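Local coordinates for periplasmic His/Glu/Gln/Arg/opine family-binding protein (Silicibacter pomeroyi, PDB 3I6V) that binds lysine between its two lobes and probably serves as the periplasmic solute-binding component of an amino acid ABC transporter, at residues G29-L34 and T67-M72. Sequence-based numbering, arbitrary orientation.
Sequences GFEREL and TIIAGM. With LYS (lysine), chain B.
Glu31, in the first turn of helix 30-42, reaches across to the backbone of Gly71. Gly71 N donates to Glu31 OE2 at 2.7 Å, with an N-H...O angle of 154°. The oxygen accepts through its syn lone pair, on the side of OE1. Tyr88 OH is a second hydrogen-bond partner of OE2, and Asn19 ND2 holds OE1. Both oxygens of this buried carboxylate are thus satisfied, and its rotation is probably fixed.

Apolar contact lies behind the carboxylate. Glu31 CG is anti to its carbonyl carbon (chi1 -69°), and the chain is extended beyond it. Its CB and CG pass alongside Ile69 CG1, each at 3.9 Å, the two side chains running in opposite directions. Ile69 CD1 sits 3.8 Å from Glu31 O and meets Leu34 CD2 more loosely at 4.3 Å. Tyr88 of strand 83-89 also touches Ile69 and Leu34.

Replacing Glu31 with an alanine would probably leave Gly71 N and Tyr88 OH without the carboxylate they share and let residues 69-72 shift.

On its other side Gly71 presents its carbonyl to the ligand: the lysine N donates to Gly71 O at 3.0 Å. Glu31 is therefore a second-shell residue. The arrangement belongs to the ligand cleft of a family 3 solute-binding protein, where the backbone following strand 67-68 here supplies one carbonyl to the lysine alpha-amino group.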
loop_
_atom_site.group_PDB
_atom_site.type_symbol
_atom_site.label_atom_id
_atom_site.label_comp_id
_atom_site.label_asym_id
_atom_site.label_seq_id
_atom_site.Cartn_x
_atom_site.Cartn_y
_atom_site.Cartn_z
ATOM N N GLY A 29 -3.303 11.080 4.660
ATOM C CA GLY A 29 -2.141 10.358 4.159
ATOM C C GLY A 29 -1.724 10.803 2.770
ATOM O O GLY A 29 -2.330 11.673 2.164
ATOM N N PHE A 30 -0.654 10.199 2.277
ATOM C CA PHE A 30 -0.146 10.463 0.930
ATOM C C PHE A 30 -1.245 10.396 -0.129
ATOM O O PHE A 30 -1.383 11.285 -0.979
ATOM C CB PHE A 30 0.976 9.462 0.594
ATOM C CG PHE A 30 1.440 9.545 -0.829
ATOM C CD1 PHE A 30 2.237 10.613 -1.250
ATOM C CD2 PHE A 30 1.075 8.562 -1.749
ATOM C CE1 PHE A 30 2.680 10.698 -2.571
ATOM C CE2 PHE A 30 1.504 8.629 -3.087
ATOM C CZ PHE A 30 2.298 9.690 -3.504
ATOM N N GLU A 31 -2.025 9.335 -0.048
ATOM C CA GLU A 31 -3.049 9.042 -1.017
ATOM C C GLU A 31 -4.259 9.939 -0.940
ATOM O O GLU A 31 -4.951 10.110 -1.942
ATOM C CB GLU A 31 -3.439 7.551 -0.941
ATOM C CG GLU A 31 -2.255 6.718 -1.462
ATOM C CD GLU A 31 -2.405 5.223 -1.262
ATOM O OE1 GLU A 31 -3.023 4.798 -0.254
ATOM O OE2 GLU A 31 -1.883 4.472 -2.129
ATOM N N ARG A 32 -4.530 10.518 0.234
ATOM C CA ARG A 32 -5.580 11.536 0.330
ATOM C C ARG A 32 -5.147 12.730 -0.496
ATOM O O ARG A 32 -5.915 13.240 -1.302
ATOM C CB ARG A 32 -5.795 12.031 1.788
ATOM C CG ARG A 32 -6.746 13.251 1.880
ATOM C CD ARG A 32 -8.127 12.782 1.422
ATOM N NE ARG A 32 -9.159 13.815 1.254
ATOM C CZ ARG A 32 -10.154 14.025 2.118
ATOM N NH1 ARG A 32 -10.214 13.326 3.256
ATOM N NH2 ARG A 32 -11.084 14.949 1.855
ATOM N N GLU A 33 -3.935 13.206 -0.247
ATOM C CA GLU A 33 -3.440 14.370 -0.970
ATOM C C GLU A 33 -3.327 14.079 -2.470
ATOM O O GLU A 33 -3.690 14.910 -3.327
ATOM C CB GLU A 33 -2.079 14.781 -0.435
ATOM C CG GLU A 33 -1.680 16.159 -0.919
ATOM C CD GLU A 33 -0.287 16.576 -0.501
ATOM O OE1 GLU A 33 0.237 16.080 0.523
ATOM O OE2 GLU A 33 0.285 17.421 -1.209
ATOM N N LEU A 34 -2.805 12.901 -2.789
ATOM C CA LEU A 34 -2.648 12.542 -4.199
ATOM C C LEU A 34 -4.001 12.429 -4.879
ATOM O O LEU A 34 -4.238 13.058 -5.905
ATOM C CB LEU A 34 -1.853 11.236 -4.344
ATOM C CG LEU A 34 -1.756 10.714 -5.791
ATOM C CD1 LEU A 34 -0.901 11.675 -6.662
ATOM C CD2 LEU A 34 -1.161 9.340 -5.759
ATOM N N THR A 67 -12.782 3.492 -7.382
ATOM C CA THR A 67 -11.345 3.286 -7.519
ATOM C C THR A 67 -10.780 2.651 -6.256
ATOM O O THR A 67 -11.399 2.741 -5.174
ATOM C CB THR A 67 -10.564 4.613 -7.753
ATOM O OG1 THR A 67 -10.534 5.359 -6.518
ATOM C CG2 THR A 67 -11.191 5.473 -8.842
ATOM N N ILE A 68 -9.619 2.015 -6.383
ATOM C CA ILE A 68 -8.831 1.626 -5.208
ATOM C C ILE A 68 -7.550 2.443 -5.225
ATOM O O ILE A 68 -6.821 2.393 -6.208
ATOM C CB ILE A 68 -8.505 0.123 -5.212
ATOM C CG1 ILE A 68 -9.795 -0.690 -5.081
ATOM C CG2 ILE A 68 -7.521 -0.235 -4.073
ATOM C CD1 ILE A 68 -9.565 -2.203 -5.305
ATOM N N ILE A 69 -7.314 3.240 -4.178
ATOM C CA ILE A 69 -6.064 3.959 -4.043
ATOM C C ILE A 69 -5.618 3.679 -2.596
ATOM O O ILE A 69 -6.082 4.324 -1.644
ATOM C CB ILE A 69 -6.213 5.463 -4.402
ATOM C CG1 ILE A 69 -4.867 6.201 -4.336
ATOM C CG2 ILE A 69 -7.347 6.158 -3.563
ATOM C CD1 ILE A 69 -4.968 7.694 -4.815
ATOM N N ALA A 70 -4.794 2.646 -2.433
ATOM C CA ALA A 70 -4.637 1.989 -1.130
ATOM C C ALA A 70 -3.323 1.220 -1.083
ATOM O O ALA A 70 -3.283 0.070 -0.632
ATOM C CB ALA A 70 -5.847 1.017 -0.864
ATOM N N GLY A 71 -2.254 1.847 -1.566
ATOM C CA GLY A 71 -0.912 1.225 -1.595
ATOM C C GLY A 71 -0.858 -0.140 -2.279
ATOM O O GLY A 71 -0.051 -0.981 -1.902
ATOM N N MET A 72 -1.704 -0.345 -3.291
ATOM C CA MET A 72 -1.875 -1.674 -3.936
ATOM C C MET A 72 -0.874 -1.791 -5.093
ATOM O O MET A 72 -0.938 -0.991 -6.019
ATOM C CB MET A 72 -3.296 -1.828 -4.505
ATOM C CG MET A 72 -3.624 -3.260 -5.134
ATOM S SD MET A 72 -5.336 -3.485 -5.647
ATOM C CE MET A 72 -6.020 -3.950 -4.076
HETATM N N LYS B . 1.870 -3.257 -1.969
HETATM C CA LYS B . 1.555 -4.577 -1.329
HETATM C C LYS B . 0.475 -5.308 -2.094
HETATM O O LYS B . -0.113 -4.713 -3.008
HETATM C CB LYS B . 1.118 -4.374 0.143
HETATM C CG LYS B . -0.215 -3.649 0.329
HETATM C CD LYS B . -0.502 -3.442 1.857
HETATM C CE LYS B . -1.898 -2.774 2.136
HETATM N NZ LYS B . -2.063 -2.499 3.654
HETATM O OXT LYS B . 0.162 -6.496 -1.795
#